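Iron-regulated outer membrane protein (Neisseria meningitidis, PDB 4B7O) probably carries iron, likely as a siderophore complex, across the bacterial outer membrane as a TonB-dependent beta-barrel transporter. Local coordinates at residues I654-R659 / N691-N696; T604-V609 / T640-Y645; I526-G531 / R579-A584. All blocks are in the same frame, centred on the assembly; numbering follows the deposited sequence.

Contact 1 (I654-R659 / N691-N696); sequences IGWRGR and NDVFAN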
loop_
_atom_site.group_PDB
_atom_site.type_symbol
_atom_site.label_atom_id
_atom_site.label_comp_id
_atom_site.label_asym_id
_atom_site.label_seq_id
_atom_site.Cartn_x
_atom_site.Cartn_y
_atom_site.Cartn_z
ATOM N N ILE A 654 17.429 -20.397 12.943
ATOM C CA ILE A 654 17.933 -19.177 13.441
ATOM C C ILE A 654 18.480 -18.453 12.267
ATOM O O ILE A 654 18.891 -19.078 11.273
ATOM C CB ILE A 654 19.035 -19.414 14.461
ATOM C CG1 ILE A 654 20.181 -20.183 13.833
ATOM C CG2 ILE A 654 18.490 -20.254 15.606
ATOM C CD1 ILE A 654 21.442 -20.064 14.647
ATOM N N GLY A 655 18.488 -17.134 12.368
ATOM C CA GLY A 655 19.005 -16.366 11.290
ATOM C C GLY A 655 19.248 -14.937 11.619
ATOM O O GLY A 655 18.877 -14.461 12.666
ATOM N N TRP A 656 19.850 -14.259 10.664
ATOM C CA TRP A 656 20.194 -12.884 10.764
ATOM C C TRP A 656 19.562 -12.231 9.586
ATOM O O TRP A 656 19.475 -12.849 8.517
ATOM C CB TRP A 656 21.730 -12.755 10.634
ATOM C CG TRP A 656 22.163 -11.396 10.200
ATOM C CD1 TRP A 656 22.278 -10.266 10.983
ATOM C CD2 TRP A 656 22.465 -10.952 8.842
ATOM N NE1 TRP A 656 22.655 -9.206 10.228
ATOM C CE2 TRP A 656 22.795 -9.560 8.937
ATOM C CE3 TRP A 656 22.516 -11.564 7.611
ATOM C CZ2 TRP A 656 23.156 -8.821 7.842
ATOM C CZ3 TRP A 656 22.908 -10.809 6.523
ATOM C CH2 TRP A 656 23.187 -9.464 6.632
ATOM N N ARG A 657 19.187 -10.960 9.737
ATOM C CA ARG A 657 18.594 -10.209 8.646
ATOM C C ARG A 657 19.140 -8.781 8.679
ATOM O O ARG A 657 19.416 -8.245 9.730
ATOM C CB ARG A 657 17.068 -10.210 8.780
ATOM C CG ARG A 657 16.366 -9.560 7.608
ATOM C CD ARG A 657 14.839 -9.693 7.625
ATOM N NE ARG A 657 14.328 -11.014 7.153
ATOM C CZ ARG A 657 13.768 -11.956 7.944
ATOM N NH1 ARG A 657 13.677 -11.797 9.251
ATOM N NH2 ARG A 657 13.310 -13.092 7.444
ATOM N N GLY A 658 19.327 -8.152 7.553
ATOM C CA GLY A 658 19.901 -6.831 7.645
ATOM C C GLY A 658 19.421 -5.962 6.530
ATOM O O GLY A 658 19.109 -6.454 5.466
ATOM N N ARG A 659 19.359 -4.659 6.779
ATOM C CA ARG A 659 18.875 -3.752 5.792
ATOM C C ARG A 659 19.723 -2.537 5.891
ATOM O O ARG A 659 19.836 -1.947 6.970
ATOM C CB ARG A 659 17.433 -3.408 6.095
ATOM C CG ARG A 659 16.789 -2.612 5.000
ATOM C CD ARG A 659 15.355 -2.302 5.342
ATOM N NE ARG A 659 14.858 -1.264 4.446
ATOM C CZ ARG A 659 14.247 -1.484 3.277
ATOM N NH1 ARG A 659 14.043 -2.709 2.832
ATOM N NH2 ARG A 659 13.843 -0.459 2.549
ATOM N N ASN A 691 20.168 -4.317 11.834
ATOM C CA ASN A 691 20.467 -5.733 11.894
ATOM C C ASN A 691 19.510 -6.409 12.822
ATOM O O ASN A 691 19.270 -5.884 13.907
ATOM C CB ASN A 691 21.870 -5.979 12.420
ATOM C CG ASN A 691 22.925 -5.690 11.398
ATOM O OD1 ASN A 691 23.573 -4.630 11.438
ATOM N ND2 ASN A 691 23.125 -6.632 10.463
ATOM N N ASP A 692 18.983 -7.571 12.417
ATOM C CA ASP A 692 17.991 -8.313 13.223
ATOM C C ASP A 692 18.503 -9.742 13.367
ATOM O O ASP A 692 19.221 -10.228 12.495
ATOM C CB ASP A 692 16.631 -8.410 12.559
ATOM C CG ASP A 692 16.014 -7.062 12.168
ATOM O OD1 ASP A 692 16.466 -5.981 12.597
ATOM O OD2 ASP A 692 14.996 -7.086 11.422
ATOM N N VAL A 693 18.103 -10.435 14.421
ATOM C CA VAL A 693 18.267 -11.879 14.445
ATOM C C VAL A 693 16.928 -12.513 14.867
ATOM O O VAL A 693 16.148 -11.895 15.535
ATOM C CB VAL A 693 19.403 -12.273 15.383
ATOM C CG1 VAL A 693 20.720 -11.651 14.921
ATOM C CG2 VAL A 693 19.104 -11.789 16.781
ATOM N N PHE A 694 16.622 -13.714 14.431
ATOM C CA PHE A 694 15.324 -14.256 14.763
ATOM C C PHE A 694 15.440 -15.748 14.904
ATOM O O PHE A 694 16.352 -16.372 14.358
ATOM C CB PHE A 694 14.342 -13.945 13.627
ATOM C CG PHE A 694 14.839 -14.385 12.275
ATOM C CD1 PHE A 694 15.697 -13.575 11.550
ATOM C CD2 PHE A 694 14.484 -15.619 11.752
ATOM C CE1 PHE A 694 16.188 -13.978 10.308
ATOM C CE2 PHE A 694 14.973 -16.039 10.509
ATOM C CZ PHE A 694 15.826 -15.217 9.795
ATOM N N ALA A 695 14.467 -16.355 15.555
ATOM C CA ALA A 695 14.469 -17.792 15.600
ATOM C C ALA A 695 13.074 -18.269 15.479
ATOM O O ALA A 695 12.175 -17.752 16.141
ATOM C CB ALA A 695 15.066 -18.273 16.934
ATOM N N ASN A 696 12.898 -19.317 14.700
ATOM C CA ASN A 696 11.633 -19.998 14.687
ATOM C C ASN A 696 11.809 -21.441 15.175
ATOM O O ASN A 696 12.642 -22.165 14.659
ATOM C CB ASN A 696 11.019 -19.951 13.271
ATOM C CG ASN A 696 9.866 -20.929 13.117
ATOM O OD1 ASN A 696 9.891 -21.777 12.268
ATOM N ND2 ASN A 696 8.872 -20.836 13.988
#

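Contact 2 (T604-V609 / T640-Y645); sequences TAKVGV and TASLAY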
loop_
_atom_site.group_PDB
_atom_site.type_symbol
_atom_site.label_atom_id
_atom_site.label_comp_id
_atom_site.label_asym_id
_atom_site.label_seq_id
_atom_site.Cartn_x
_atom_site.Cartn_y
_atom_site.Cartn_z
ATOM N N THR A 604 19.839 -20.906 3.995
ATOM C CA THR A 604 19.198 -20.020 3.025
ATOM C C THR A 604 19.920 -18.684 3.075
ATOM O O THR A 604 20.072 -18.132 4.142
ATOM C CB THR A 604 17.723 -19.810 3.401
ATOM O OG1 THR A 604 17.075 -21.076 3.456
ATOM C CG2 THR A 604 17.012 -18.958 2.380
ATOM N N ALA A 605 20.399 -18.176 1.945
ATOM C CA ALA A 605 21.058 -16.871 1.906
ATOM C C ALA A 605 20.403 -16.019 0.802
ATOM O O ALA A 605 20.230 -16.516 -0.329
ATOM C CB ALA A 605 22.551 -17.013 1.607
ATOM N N LYS A 606 20.072 -14.757 1.102
ATOM C CA LYS A 606 19.464 -13.891 0.093
ATOM C C LYS A 606 20.157 -12.573 0.063
ATOM O O LYS A 606 20.675 -12.179 1.054
ATOM C CB LYS A 606 17.991 -13.651 0.383
ATOM C CG LYS A 606 17.224 -14.943 0.638
ATOM C CD LYS A 606 15.723 -14.696 0.715
ATOM C CE LYS A 606 15.074 -15.734 1.619
ATOM N NZ LYS A 606 13.599 -15.797 1.468
ATOM N N VAL A 607 20.110 -11.876 -1.061
ATOM C CA VAL A 607 20.648 -10.552 -1.177
ATOM C C VAL A 607 19.794 -9.742 -2.092
ATOM O O VAL A 607 19.254 -10.293 -3.061
ATOM C CB VAL A 607 22.076 -10.505 -1.779
ATOM C CG1 VAL A 607 23.084 -10.663 -0.671
ATOM C CG2 VAL A 607 22.291 -11.587 -2.840
ATOM N N GLY A 608 19.671 -8.428 -1.810
ATOM C CA GLY A 608 18.938 -7.589 -2.722
ATOM C C GLY A 608 19.484 -6.209 -2.700
ATOM O O GLY A 608 20.123 -5.829 -1.736
ATOM N N VAL A 609 19.184 -5.457 -3.752
ATOM C CA VAL A 609 19.597 -4.105 -3.887
ATOM C C VAL A 609 18.649 -3.376 -4.818
ATOM O O VAL A 609 18.109 -3.935 -5.798
ATOM C CB VAL A 609 21.080 -3.991 -4.371
ATOM C CG1 VAL A 609 21.336 -4.761 -5.658
ATOM C CG2 VAL A 609 21.504 -2.517 -4.539
ATOM N N THR A 640 19.616 -5.395 1.165
ATOM C CA THR A 640 19.022 -6.266 2.139
ATOM C C THR A 640 19.796 -7.542 2.019
ATOM O O THR A 640 20.359 -7.801 0.957
ATOM C CB THR A 640 17.495 -6.505 1.900
ATOM O OG1 THR A 640 17.201 -6.665 0.515
ATOM C CG2 THR A 640 16.690 -5.295 2.300
ATOM N N ALA A 641 19.853 -8.347 3.082
ATOM C CA ALA A 641 20.481 -9.669 2.983
ATOM C C ALA A 641 19.991 -10.467 4.151
ATOM O O ALA A 641 19.671 -9.897 5.194
ATOM C CB ALA A 641 22.004 -9.575 3.064
ATOM N N SER A 642 19.970 -11.790 4.025
ATOM C CA SER A 642 19.788 -12.587 5.217
ATOM C C SER A 642 20.495 -13.880 5.079
ATOM O O SER A 642 20.742 -14.355 3.973
ATOM C CB SER A 642 18.298 -12.864 5.556
ATOM O OG SER A 642 17.603 -13.386 4.447
ATOM N N LEU A 643 20.761 -14.490 6.220
ATOM C CA LEU A 643 21.361 -15.794 6.231
ATOM C C LEU A 643 20.651 -16.536 7.273
ATOM O O LEU A 643 20.504 -16.031 8.369
ATOM C CB LEU A 643 22.826 -15.645 6.598
ATOM C CG LEU A 643 23.633 -16.922 6.619
ATOM C CD1 LEU A 643 23.489 -17.583 5.239
ATOM C CD2 LEU A 643 25.090 -16.554 6.915
ATOM N N ALA A 644 20.149 -17.712 6.963
ATOM C CA ALA A 644 19.410 -18.453 7.970
ATOM C C ALA A 644 19.712 -19.937 7.895
ATOM O O ALA A 644 19.879 -20.475 6.817
ATOM C CB ALA A 644 17.917 -18.244 7.797
ATOM N N TYR A 645 19.692 -20.601 9.040
ATOM C CA TYR A 645 19.971 -22.015 9.092
ATOM C C TYR A 645 18.927 -22.745 9.894
ATOM O O TYR A 645 18.597 -22.367 11.026
ATOM C CB TYR A 645 21.353 -22.308 9.691
ATOM C CG TYR A 645 21.647 -23.755 9.505
ATOM C CD1 TYR A 645 22.102 -24.235 8.266
ATOM C CD2 TYR A 645 21.371 -24.671 10.515
ATOM C CE1 TYR A 645 22.329 -25.577 8.063
ATOM C CE2 TYR A 645 21.593 -26.018 10.333
ATOM C CZ TYR A 645 22.072 -26.458 9.104
ATOM O OH TYR A 645 22.273 -27.790 8.910
#

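Contact 3 (I526-G531 / R579-A584); sequences ISIADG and REAVNA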
loop_
_atom_site.group_PDB
_atom_site.type_symbol
_atom_site.label_atom_id
_atom_site.label_comp_id
_atom_site.label_asym_id
_atom_site.label_seq_id
_atom_site.Cartn_x
_atom_site.Cartn_y
_atom_site.Cartn_z
ATOM N N ILE A 526 -12.203 23.873 -3.069
ATOM C CA ILE A 526 -11.275 23.048 -3.835
ATOM C C ILE A 526 -12.023 22.508 -5.016
ATOM O O ILE A 526 -12.764 21.511 -4.907
ATOM C CB ILE A 526 -10.783 21.820 -3.061
ATOM C CG1 ILE A 526 -10.034 22.214 -1.774
ATOM C CG2 ILE A 526 -9.982 20.934 -4.009
ATOM C CD1 ILE A 526 -8.761 23.019 -1.956
ATOM N N SER A 527 -11.806 23.159 -6.151
ATOM C CA SER A 527 -12.450 22.771 -7.394
ATOM C C SER A 527 -11.525 21.898 -8.320
ATOM O O SER A 527 -10.440 21.436 -7.931
ATOM C CB SER A 527 -12.953 24.043 -8.099
ATOM O OG SER A 527 -13.983 23.729 -9.035
ATOM N N ILE A 528 -11.958 21.691 -9.550
ATOM C CA ILE A 528 -11.112 21.079 -10.554
ATOM C C ILE A 528 -11.217 21.927 -11.820
ATOM O O ILE A 528 -12.315 22.331 -12.192
ATOM C CB ILE A 528 -11.579 19.657 -10.824
ATOM C CG1 ILE A 528 -10.656 18.951 -11.828
ATOM C CG2 ILE A 528 -13.035 19.650 -11.240
ATOM C CD1 ILE A 528 -10.895 17.454 -11.903
ATOM N N ALA A 529 -10.081 22.206 -12.460
ATOM C CA ALA A 529 -10.045 23.035 -13.663
ATOM C C ALA A 529 -10.743 22.374 -14.838
ATOM O O ALA A 529 -10.992 21.170 -14.826
ATOM C CB ALA A 529 -8.626 23.391 -14.000
ATOM N N ASP A 530 -11.116 23.167 -15.829
ATOM C CA ASP A 530 -11.721 22.618 -17.062
ATOM C C ASP A 530 -10.763 21.730 -17.860
ATOM O O ASP A 530 -9.568 22.039 -17.989
ATOM C CB ASP A 530 -12.204 23.757 -17.985
ATOM C CG ASP A 530 -13.655 24.168 -17.709
ATOM O OD1 ASP A 530 -14.534 23.268 -17.519
ATOM O OD2 ASP A 530 -13.904 25.405 -17.693
ATOM N N GLY A 531 -11.315 20.663 -18.439
ATOM C CA GLY A 531 -10.546 19.691 -19.234
ATOM C C GLY A 531 -9.286 19.088 -18.602
ATOM O O GLY A 531 -8.453 18.558 -19.328
ATOM N N ARG A 579 -9.600 27.124 -5.200
ATOM C CA ARG A 579 -8.463 26.615 -5.933
ATOM C C ARG A 579 -8.942 25.480 -6.773
ATOM O O ARG A 579 -10.010 24.976 -6.471
ATOM C CB ARG A 579 -7.379 26.214 -4.978
ATOM C CG ARG A 579 -6.572 27.446 -4.607
ATOM C CD ARG A 579 -5.654 27.131 -3.458
ATOM N NE ARG A 579 -6.231 26.069 -2.631
ATOM C CZ ARG A 579 -5.595 25.514 -1.600
ATOM N NH1 ARG A 579 -4.364 25.943 -1.294
ATOM N NH2 ARG A 579 -6.182 24.537 -0.886
ATOM N N GLU A 580 -8.218 25.085 -7.837
ATOM C CA GLU A 580 -8.687 23.940 -8.629
ATOM C C GLU A 580 -7.601 22.924 -9.017
ATOM O O GLU A 580 -6.433 23.285 -9.188
ATOM C CB GLU A 580 -9.527 24.398 -9.828
ATOM C CG GLU A 580 -9.177 25.802 -10.314
ATOM C CD GLU A 580 -9.587 26.032 -11.749
ATOM O OE1 GLU A 580 -10.585 25.433 -12.204
ATOM O OE2 GLU A 580 -8.901 26.804 -12.436
ATOM N N ALA A 581 -7.975 21.648 -9.097
ATOM C CA ALA A 581 -7.039 20.598 -9.520
ATOM C C ALA A 581 -6.627 20.883 -10.962
ATOM O O ALA A 581 -7.460 21.222 -11.779
ATOM C CB ALA A 581 -7.674 19.219 -9.404
ATOM N N VAL A 582 -5.337 20.790 -11.243
ATOM C CA VAL A 582 -4.787 20.980 -12.581
ATOM C C VAL A 582 -3.690 19.987 -12.835
ATOM O O VAL A 582 -3.032 19.535 -11.896
ATOM C CB VAL A 582 -4.084 22.347 -12.751
ATOM C CG1 VAL A 582 -5.091 23.385 -13.165
ATOM C CG2 VAL A 582 -3.285 22.763 -11.517
ATOM N N ASN A 583 -3.486 19.654 -14.103
ATOM C CA ASN A 583 -2.274 18.950 -14.509
ATOM C C ASN A 583 -1.120 19.940 -14.463
ATOM O O ASN A 583 -1.188 20.960 -15.079
ATOM C CB ASN A 583 -2.496 18.376 -15.895
ATOM C CG ASN A 583 -3.772 17.569 -15.971
ATOM O OD1 ASN A 583 -4.780 18.035 -16.505
ATOM N ND2 ASN A 583 -3.772 16.390 -15.369
ATOM N N ALA A 584 -0.071 19.679 -13.711
ATOM C CA ALA A 584 0.918 20.730 -13.480
ATOM C C ALA A 584 2.376 20.380 -13.812
ATOM O O ALA A 584 3.309 21.173 -13.508
ATOM C CB ALA A 584 0.812 21.233 -12.034
#

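Contact 1 (I654-R659 / N691-N696)
The phenyl ring of F694 is held between G655 and the guanidinium of R657; F694 and R657 bury the most surface between these antiparallel strands, and G655 lies beneath the ring. F694 places CG between its backbone N and carbonyl carbon (chi1 53°), which swings the ring across the strand gap and over the neighbouring backbone. There one face meets G655 in a CH-pi contact, with CA 4.0 Å from the F694 ring centroid. G655 has no side chain to hinder this approach. On the opposite face the guanidinium of R657 lies nearly flat, the planes 20° apart. R657 CZ stands 4.5 Å from the F694 ring centroid, displaced from the ring axis, so the cation-pi contact is off-centre. A bend of the arginine chain at chi3 (-80°) lays the group over the ring, while R657 NE forms a salt bridge with E91 of the plug and so limits its rotation.

Two pairs of backbone bonds fix the register. G655 N donates to F694 O and F694 N returns to G655 O; R657 N reaches D692 O at 2.9 Å, and D692 N reaches R657 O at 2.8 Å. The D692 carboxylate turns to K90 in a salt bridge. On the other side of the sheet, I654 CG2 touches A695 CB at 4.2 Å, and V693 CG1 sits at the edge of the W656 indole. The phenylalanine laid over a cross-strand glycine recalls the aromatic rescue of glycine in antiparallel sheets, here in the wall of a TonB-dependent transporter barrel, with its charged face turned to the plug.

Contact 2 (T604-V609 / T640-Y645)
L643 extends its CG anti to the backbone N (chi1 -178°), and a turn at chi2 (56°) brings CD1 back across the gap to A605, 3.8 Å from A605 CB. The same methyl lies 3.6 Å from T604 O, so it packs on the partner backbone as well as on the alanine. These strands are neighbouring antiparallel staves of the transporter's beta barrel, and their directions differ by 177°.

Next along the same face, V607 CG1 meets A641 CB at 4.0 Å. This face, made of A605, V607, A641 and L643, is wholly apolar, as is usual for the lipid-facing side of an outer-membrane barrel. The other face carries T604, K606, T640, S642 and A644 and is largely polar. K606 keeps its CB and CG alongside S642 OG, then runs out extended, so that its ammonium leaves the strand pair. S642 OG itself is hydrogen-bonded to the carboxylate of E91, and T640 OG1 to the backbone carbonyl of the same residue. One plug residue is therefore gripped by two hydroxyls from a single strand, which joins plug to barrel wall.

Six backbone hydrogen bonds hold the register, in reciprocal pairs between T604 and A644, K606 and S642, and G608 and T640. Between them CA-H groups also approach carbonyl oxygens, as at A641 CA and K606 O, 3.2 Å apart. At the last pair the partner of T640 is a glycine, and the threonine hydroxyl lies beside its backbone, with T640 OG1 3.8 Å from G608 CA.

Contact 3 (I526-G531 / R579-A584)
I526 and R579 lie side by side and point the same way, the isoleucine methyl meeting the edge of the guanidinium in its plane: I526 CD1 is 3.2 Å from R579 NH2, a tight approach. R579 NH2 has a weak hydrogen bond to the hydroxyl of Y514. Further along this face, I528 runs its CG1 anti to the backbone N (chi1 -177°) and past the methyl of A581, with I528 CG1 3.9 Å from A581 CB.

The strands pair in parallel, unlike the antiparallel neighbours that make the barrel wall. Residues 526-528 belong to the long connection between strands 498-509 and 535-547, probably an extracellular loop, which adds a short strand to one end of strand 578-600. The bonding is staggered as parallel pairing requires: S527 N donates to R579 O at 2.6 Å, S527 O accepts from A581 N at 2.7 Å, and A529 N reaches A581 O at 2.9 Å.

S527 and E580 share the other face, their CB atoms 3.9 Å apart. S527 OG bonds to the carboxylate of D475, and E580 OE2 to the side-chain amide of Q570. Where the first strand gives way to loop, the methyl of A529 packs against one branch of V582, A529 CB lying 3.6 Å from V582 CG1.

Overall arrangement
Along the chain contact 3 closes first, then contact 2, then contact 1, all within the TonB-dependent receptor beta-barrel region. Contacts 1 and 2 are neighbours, their centres about 10 Å apart. Strands 638-647 and 652-665 follow each other and pair directly, so the two contacts form a continuous four-strand piece of wall, and both meet the plug at E91, contact 1 also at K90. Contact 3 lies on the opposite side of the chain's centre, 49 and 47 Å (centres) from contacts 1 and 2, yet strand 578-600 pairs with 603-618 and links it to contact 2. The wall near the plug is thus regularly antiparallel, while a loop strand is added in parallel at the distant, probably extracellular end.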